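Local coordinates for protein N-acetylglucosamine 2-epimerase (Xylella fastidiosa, PDB 3GT5) that is probably a sugar isomerase of the N-acylglucosamine 2-epimerase family, whose namesake enzymes invert the configuration at carbon 2, at residues A[111-114]-A[115-119]; A[228-231]-A[232-235]; A[236-239]-A[240-243]. All coordinates share one frame; numbering follows the deposited sequence.

Contact 1: A[111-114]-A[115-119]; sequences HCYG and LAFVM
Tyr113 and Phe117 stand one turn apart on the first turns of helix 112-127 and send their rings out side by side, in the same direction. The helix belongs to the helical barrel, of the (alpha/alpha)6 type, on which this family is built. His111 holds the N-cap position, and its carbonyl oxygen takes the first i to i+4 bond, from Leu115 N at 3.2 Å. Ala116 N repeats the pattern onto Cys112 O, whereas the bond from Phe117 N to Tyr113 O, at 3.3 Å, is weak. From its root outward, the Phe117 side chain first sets CB 3.7 Å from Gly114 O. Beyond the branch, CD2 passes 3.5 Å from Tyr113 O, which lies at the ring edge near the ring plane. CE2 then reaches Tyr113 CE2 at 3.6 Å, the nearest approach between the two rings. With CG anti to the backbone N (chi1 -171°), the Tyr113 ring is carried alongside Phe117; the two planes lie 32° apart, an oblique pair. The surroundings are buried: Arg56 makes a cation-pi contact with Phe117, and the ring of His177 meets both aromatics. On another flank of the helix, Leu115 packs on Leu143 and Leu144 of helix 133-147. Val118 CG2 lies 3.4 Å from Gly114 O, the same oxygen that accepts the hydrogen bond from Val118 N at 2.9 Å.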
loop_
_atom_site.group_PDB
_atom_site.type_symbol
_atom_site.label_atom_id
_atom_site.label_comp_id
_atom_site.label_asym_id
_atom_site.label_seq_id
_atom_site.Cartn_x
_atom_site.Cartn_y
_atom_site.Cartn_z
ATOM N N HIS A 111 -3.545 0.963 -15.635
ATOM C CA HIS A 111 -2.782 1.674 -14.627
ATOM C C HIS A 111 -1.664 0.824 -14.104
ATOM O O HIS A 111 -1.889 -0.269 -13.647
ATOM C CB HIS A 111 -3.710 2.056 -13.473
ATOM C CG HIS A 111 -4.530 3.260 -13.757
ATOM N ND1 HIS A 111 -4.007 4.536 -13.767
ATOM C CD2 HIS A 111 -5.846 3.385 -14.046
ATOM C CE1 HIS A 111 -4.972 5.399 -14.035
ATOM N NE2 HIS A 111 -6.100 4.725 -14.208
ATOM N N CYS A 112 -0.448 1.335 -14.143
ATOM C CA CYS A 112 0.686 0.654 -13.518
ATOM C C CYS A 112 0.406 0.389 -12.035
ATOM O O CYS A 112 0.824 -0.639 -11.503
ATOM C CB CYS A 112 1.931 1.510 -13.651
ATOM S SG CYS A 112 3.380 0.517 -13.229
ATOM N N TYR A 113 -0.269 1.333 -11.370
ATOM C CA TYR A 113 -0.645 1.160 -9.968
ATOM C C TYR A 113 -1.435 -0.145 -9.783
ATOM O O TYR A 113 -1.181 -0.918 -8.846
ATOM C CB TYR A 113 -1.450 2.393 -9.538
ATOM C CG TYR A 113 -1.739 2.490 -8.063
ATOM C CD1 TYR A 113 -1.055 3.399 -7.241
ATOM C CD2 TYR A 113 -2.718 1.649 -7.477
ATOM C CE1 TYR A 113 -1.328 3.483 -5.908
ATOM C CE2 TYR A 113 -2.979 1.728 -6.159
ATOM C CZ TYR A 113 -2.290 2.637 -5.371
ATOM O OH TYR A 113 -2.552 2.739 -4.025
ATOM N N GLY A 114 -2.366 -0.385 -10.700
ATOM C CA GLY A 114 -3.141 -1.634 -10.796
ATOM C C GLY A 114 -2.304 -2.875 -10.941
ATOM O O GLY A 114 -2.446 -3.836 -10.170
ATOM N N LEU A 115 -1.367 -2.857 -11.879
ATOM C CA LEU A 115 -0.473 -3.988 -12.064
ATOM C C LEU A 115 0.444 -4.293 -10.861
ATOM O O LEU A 115 0.822 -5.448 -10.671
ATOM C CB LEU A 115 0.361 -3.799 -13.337
ATOM C CG LEU A 115 -0.536 -3.798 -14.575
ATOM C CD1 LEU A 115 0.288 -3.314 -15.752
ATOM C CD2 LEU A 115 -1.058 -5.218 -14.773
ATOM N N ALA A 116 0.857 -3.272 -10.083
ATOM C CA ALA A 116 1.627 -3.504 -8.855
ATOM C C ALA A 116 0.776 -4.387 -7.925
ATOM O O ALA A 116 1.260 -5.421 -7.407
ATOM C CB ALA A 116 1.963 -2.208 -8.186
ATOM N N PHE A 117 -0.481 -3.996 -7.765
ATOM C CA PHE A 117 -1.423 -4.752 -6.929
ATOM C C PHE A 117 -1.759 -6.135 -7.449
ATOM O O PHE A 117 -1.815 -7.083 -6.691
ATOM C CB PHE A 117 -2.588 -3.905 -6.440
ATOM C CG PHE A 117 -2.189 -3.032 -5.307
ATOM C CD1 PHE A 117 -2.090 -3.553 -4.001
ATOM C CD2 PHE A 117 -1.713 -1.720 -5.508
ATOM C CE1 PHE A 117 -1.612 -2.798 -2.969
ATOM C CE2 PHE A 117 -1.234 -0.959 -4.427
ATOM C CZ PHE A 117 -1.172 -1.496 -3.166
ATOM N N VAL A 118 -1.865 -6.278 -8.750
ATOM C CA VAL A 118 -1.997 -7.602 -9.354
ATOM C C VAL A 118 -0.775 -8.475 -9.070
ATOM O O VAL A 118 -0.935 -9.648 -8.652
ATOM C CB VAL A 118 -2.260 -7.445 -10.862
ATOM C CG1 VAL A 118 -2.077 -8.819 -11.603
ATOM C CG2 VAL A 118 -3.712 -6.847 -11.145
ATOM N N MET A 119 0.449 -7.925 -9.248
ATOM C CA MET A 119 1.718 -8.648 -8.932
ATOM C C MET A 119 1.751 -9.080 -7.460
ATOM O O MET A 119 2.089 -10.225 -7.126
ATOM C CB MET A 119 2.968 -7.860 -9.322
ATOM C CG MET A 119 4.255 -8.605 -9.052
ATOM S SD MET A 119 4.507 -10.161 -10.100
ATOM C CE MET A 119 5.518 -9.415 -11.431
#

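Contact 2: A[228-231]-A[232-235]; sequences DWDY and NRDN
Tyr231 and Asn232 make the close-packed half of this contact, lying alongside each other and pointing the same way. The amide is turned 45° from the ring plane, and Asn232 ND2 comes 3.4 Å from Tyr231 CE2. A water takes a hydrogen from Asn232 ND2 at 3.1 Å and also bonds Tyr231 OH at 2.8 Å. Arg241 fixes both polar ends further, its carbonyl oxygen accepting from Asn232 ND2 and its NH1 bonding Tyr231 OH. The backbone here is a type II beta turn from Asp230 to Arg233, closed by Arg233 N to Asp230 O at 3.0 Å. Asn232 takes the left-handed conformation (phi 60°) at its third position, and a type I turn from Asn232 to Asn235 follows directly. Ahead of them, Asp228 OD1 accepts from Asp230 N in an Asx turn. The outer half is exposed and held by a salt bridge: Arg233 bends at chi3 (-82°) and presents its guanidinium edge to a single carboxylate oxygen of Asp230. Arg233 NE reaches Asp230 OD1 at 2.8 Å, on the anti side and well out of the carboxylate plane, while Arg233 NH2 meets the same OD1 at 3.1 Å.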
loop_
_atom_site.group_PDB
_atom_site.type_symbol
_atom_site.label_atom_id
_atom_site.label_comp_id
_atom_site.label_asym_id
_atom_site.label_seq_id
_atom_site.Cartn_x
_atom_site.Cartn_y
_atom_site.Cartn_z
ATOM N N ASP A 228 7.066 17.786 -11.359
ATOM C CA ASP A 228 5.875 18.544 -11.771
ATOM C C ASP A 228 5.274 19.114 -10.475
ATOM O O ASP A 228 4.562 18.461 -9.774
ATOM C CB ASP A 228 4.882 17.655 -12.534
ATOM C CG ASP A 228 3.673 18.428 -13.077
ATOM O OD1 ASP A 228 3.434 19.572 -12.590
ATOM O OD2 ASP A 228 2.965 17.887 -13.953
ATOM N N TRP A 229 5.566 20.366 -10.173
ATOM C CA TRP A 229 5.108 20.946 -8.914
ATOM C C TRP A 229 3.604 21.283 -8.894
ATOM O O TRP A 229 3.071 21.523 -7.825
ATOM C CB TRP A 229 5.910 22.206 -8.617
ATOM C CG TRP A 229 7.353 21.999 -8.414
ATOM C CD1 TRP A 229 8.355 22.323 -9.292
ATOM C CD2 TRP A 229 7.986 21.448 -7.273
ATOM N NE1 TRP A 229 9.566 22.013 -8.761
ATOM C CE2 TRP A 229 9.381 21.481 -7.513
ATOM C CE3 TRP A 229 7.522 20.921 -6.060
ATOM C CZ2 TRP A 229 10.300 21.006 -6.586
ATOM C CZ3 TRP A 229 8.444 20.457 -5.122
ATOM C CH2 TRP A 229 9.816 20.505 -5.392
ATOM N N ASP A 230 2.964 21.368 -10.063
ATOM C CA ASP A 230 1.591 21.836 -10.199
ATOM C C ASP A 230 0.535 20.742 -10.435
ATOM O O ASP A 230 -0.671 21.027 -10.488
ATOM C CB ASP A 230 1.512 22.832 -11.357
ATOM C CG ASP A 230 2.105 24.184 -11.013
ATOM O OD1 ASP A 230 2.242 24.518 -9.824
ATOM O OD2 ASP A 230 2.375 24.937 -11.978
ATOM N N TYR A 231 0.970 19.499 -10.658
ATOM C CA TYR A 231 0.015 18.445 -10.970
ATOM C C TYR A 231 -0.981 18.271 -9.829
ATOM O O TYR A 231 -0.589 18.035 -8.693
ATOM C CB TYR A 231 0.737 17.117 -11.264
ATOM C CG TYR A 231 -0.175 16.055 -11.801
ATOM C CD1 TYR A 231 -0.388 15.897 -13.167
ATOM C CD2 TYR A 231 -0.908 15.245 -10.931
ATOM C CE1 TYR A 231 -1.294 14.949 -13.654
ATOM C CE2 TYR A 231 -1.748 14.291 -11.401
ATOM C CZ TYR A 231 -1.974 14.151 -12.756
ATOM O OH TYR A 231 -2.872 13.187 -13.188
ATOM N N ASN A 232 -2.262 18.346 -10.168
ATOM C CA ASN A 232 -3.403 18.234 -9.235
ATOM C C ASN A 232 -3.412 19.302 -8.149
ATOM O O ASN A 232 -4.016 19.107 -7.095
ATOM C CB ASN A 232 -3.569 16.822 -8.657
ATOM C CG ASN A 232 -4.332 15.907 -9.565
ATOM O OD1 ASN A 232 -4.937 16.360 -10.561
ATOM N ND2 ASN A 232 -4.320 14.590 -9.242
ATOM N N ARG A 233 -2.770 20.445 -8.411
ATOM C CA ARG A 233 -2.852 21.533 -7.444
ATOM C C ARG A 233 -4.337 21.929 -7.259
ATOM O O ARG A 233 -4.765 22.244 -6.137
ATOM C CB ARG A 233 -1.995 22.717 -7.886
ATOM C CG ARG A 233 -1.674 23.642 -6.805
ATOM C CD ARG A 233 -0.871 24.804 -7.353
ATOM N NE ARG A 233 0.570 24.566 -7.517
ATOM C CZ ARG A 233 1.483 24.724 -6.554
ATOM N NH1 ARG A 233 1.122 25.033 -5.315
ATOM N NH2 ARG A 233 2.765 24.565 -6.816
ATOM N N ASP A 234 -5.126 21.855 -8.344
ATOM C CA ASP A 234 -6.559 22.153 -8.270
ATOM C C ASP A 234 -7.478 20.961 -7.978
ATOM O O ASP A 234 -8.685 21.136 -7.869
ATOM C CB ASP A 234 -7.005 22.922 -9.505
ATOM C CG ASP A 234 -6.933 24.434 -9.286
ATOM O OD1 ASP A 234 -7.275 24.920 -8.166
ATOM O OD2 ASP A 234 -6.600 25.139 -10.228
ATOM N N ASN A 235 -6.906 19.780 -7.760
ATOM C CA ASN A 235 -7.668 18.626 -7.268
ATOM C C ASN A 235 -6.805 17.888 -6.241
ATOM O O ASN A 235 -6.418 16.742 -6.448
ATOM C CB ASN A 235 -8.041 17.733 -8.457
ATOM C CG ASN A 235 -8.922 16.553 -8.060
ATOM O OD1 ASN A 235 -9.558 16.555 -6.999
ATOM N ND2 ASN A 235 -8.935 15.538 -8.895
HETATM O O HOH W 1 -5.119 12.694 -11.588
#

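Contact 3: A[236-239]-A[240-243]; sequences PKHL and FRPW
The chain doubles back between Pro236 and Trp243, segments 236-239 and 240-243 running 167° apart end to end, and the two legs are joined by the bond from Trp243 N to Pro236 O at 3.0 Å. Beside that bond Pro236 CB rests on Trp243 CB at 3.7 Å. The indole itself leads away from this junction, and its NE1 donates to Trp229 O. In the bend, His238 does the gripping. Its CG is anti to the backbone N (chi1 -173°), a rotation that carries the ring across to the returning leg. There His238 ND1 receives Arg241 N at 3.0 Å, with the donor 16° from the ring plane, and more weakly Phe240 N at 3.3 Å. One ring nitrogen thus ties two successive backbone N-H groups, and Arg241 CB packs 3.6 Å from His238 ND1. Pro242 has no N-H to offer His238 O; its ring packs on this leg, CB lying 3.4 Å from Pro236 O. At the tip of the bend Leu239 and Phe240 run alongside each other: Leu239 CG sits over one face of the Phe240 ring, 4.2 Å from the centroid, in a CH-pi contact, and Leu239 CD2 touches Phe240 CE2 near the rim. Arg241 reaches away from the bend, its NH1 bonded to Tyr231 OH and its NH2 in salt bridges with Asp158 and Glu159, while Tyr169 adds a cation-pi contact. Phe240 O accepts from Asn173 ND2 at the start of helix 172-189. This is an irregular reversal in the long loop between strand 220-221 and helix 247-263, one of the connections between helices in an (alpha/alpha)6 barrel.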
loop_
_atom_site.group_PDB
_atom_site.type_symbol
_atom_site.label_atom_id
_atom_site.label_comp_id
_atom_site.label_asym_id
_atom_site.label_seq_id
_atom_site.Cartn_x
_atom_site.Cartn_y
_atom_site.Cartn_z
ATOM N N PRO A 236 -6.505 18.558 -5.121
ATOM C CA PRO A 236 -5.406 18.102 -4.262
ATOM C C PRO A 236 -5.742 16.903 -3.377
ATOM O O PRO A 236 -4.844 16.307 -2.793
ATOM C CB PRO A 236 -5.096 19.358 -3.414
ATOM C CG PRO A 236 -6.393 20.054 -3.323
ATOM C CD PRO A 236 -7.086 19.828 -4.635
ATOM N N LYS A 237 -7.030 16.566 -3.259
ATOM C CA LYS A 237 -7.437 15.373 -2.527
ATOM C C LYS A 237 -7.756 14.171 -3.450
ATOM O O LYS A 237 -8.396 13.202 -3.019
ATOM C CB LYS A 237 -8.643 15.714 -1.646
ATOM C CG LYS A 237 -8.403 16.963 -0.773
ATOM C CD LYS A 237 -9.652 17.330 0.018
ATOM C CE LYS A 237 -9.319 18.244 1.190
ATOM N NZ LYS A 237 -10.565 18.527 1.978
ATOM N N HIS A 238 -7.317 14.219 -4.710
ATOM C CA HIS A 238 -7.432 13.062 -5.580
ATOM C C HIS A 238 -6.908 11.856 -4.799
ATOM O O HIS A 238 -5.918 11.971 -4.093
ATOM C CB HIS A 238 -6.616 13.318 -6.860
ATOM C CG HIS A 238 -6.785 12.263 -7.899
ATOM N ND1 HIS A 238 -6.066 11.089 -7.887
ATOM C CD2 HIS A 238 -7.586 12.211 -8.990
ATOM C CE1 HIS A 238 -6.415 10.355 -8.933
ATOM N NE2 HIS A 238 -7.345 11.010 -9.612
ATOM N N LEU A 239 -7.562 10.691 -4.915
ATOM C CA LEU A 239 -7.295 9.515 -4.050
ATOM C C LEU A 239 -5.925 8.889 -4.272
ATOM O O LEU A 239 -5.256 8.506 -3.308
ATOM C CB LEU A 239 -8.403 8.443 -4.252
ATOM C CG LEU A 239 -8.377 7.160 -3.389
ATOM C CD1 LEU A 239 -8.290 7.462 -1.902
ATOM C CD2 LEU A 239 -9.626 6.257 -3.682
ATOM N N PHE A 240 -5.481 8.810 -5.525
ATOM C CA PHE A 240 -4.195 8.194 -5.840
ATOM C C PHE A 240 -3.089 9.172 -6.161
ATOM O O PHE A 240 -1.906 8.807 -6.072
ATOM C CB PHE A 240 -4.361 7.204 -7.007
ATOM C CG PHE A 240 -5.324 6.085 -6.702
ATOM C CD1 PHE A 240 -4.952 5.034 -5.879
ATOM C CD2 PHE A 240 -6.618 6.118 -7.177
ATOM C CE1 PHE A 240 -5.865 3.994 -5.567
ATOM C CE2 PHE A 240 -7.527 5.066 -6.862
ATOM C CZ PHE A 240 -7.128 4.019 -6.070
ATOM N N ARG A 241 -3.461 10.401 -6.525
ATOM C CA ARG A 241 -2.515 11.424 -6.988
ATOM C C ARG A 241 -2.821 12.764 -6.293
ATOM O O ARG A 241 -3.114 13.764 -6.949
ATOM C CB ARG A 241 -2.606 11.608 -8.514
ATOM C CG ARG A 241 -2.114 10.389 -9.310
ATOM C CD ARG A 241 -2.140 10.685 -10.793
ATOM N NE ARG A 241 -1.981 9.457 -11.574
ATOM C CZ ARG A 241 -2.035 9.389 -12.903
ATOM N NH1 ARG A 241 -2.218 10.478 -13.666
ATOM N NH2 ARG A 241 -1.866 8.202 -13.485
ATOM N N PRO A 242 -2.696 12.780 -4.948
ATOM C CA PRO A 242 -2.965 13.997 -4.188
ATOM C C PRO A 242 -1.866 15.028 -4.413
ATOM O O PRO A 242 -0.782 14.684 -4.872
ATOM C CB PRO A 242 -2.946 13.498 -2.731
ATOM C CG PRO A 242 -2.046 12.352 -2.724
ATOM C CD PRO A 242 -2.227 11.684 -4.088
ATOM N N TRP A 243 -2.119 16.281 -4.082
ATOM C CA TRP A 243 -1.060 17.287 -4.188
ATOM C C TRP A 243 -0.289 17.424 -2.872
ATOM O O TRP A 243 -0.894 17.432 -1.792
ATOM C CB TRP A 243 -1.626 18.665 -4.575
ATOM C CG TRP A 243 -0.493 19.663 -4.841
ATOM C CD1 TRP A 243 0.146 19.865 -6.039
ATOM C CD2 TRP A 243 0.116 20.578 -3.913
ATOM N NE1 TRP A 243 1.141 20.801 -5.901
ATOM C CE2 TRP A 243 1.136 21.269 -4.615
ATOM C CE3 TRP A 243 -0.077 20.864 -2.543
ATOM C CZ2 TRP A 243 1.927 22.249 -4.011
ATOM C CZ3 TRP A 243 0.720 21.840 -1.939
ATOM C CH2 TRP A 243 1.721 22.501 -2.656
#

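Along the chain, contact 1 comes first and forms the opening of helix 112-127, directly after strand 104-111. Contacts 2 and 3 follow much later, end to end, in the loop between strand 220-221 and helix 247-263; contact 2 makes its turns and contact 3 folds the chain back. The three lie in series, with none nested or crossed. Residues 240-243 return beside 228-233, where Arg233 NH1 lies 3.2 Å from Trp243 CZ2. Contact 3 also reaches contact 1: the Tyr113 and Phe240 rings meet edge-to-face, Tyr113 CZ being 3.6 Å from Phe240 CD1. Contacts 1 and 2 do not touch, their centres about 23 Å apart; contact 3, touching both, joins the surface turn to the buried start of helix 112-127.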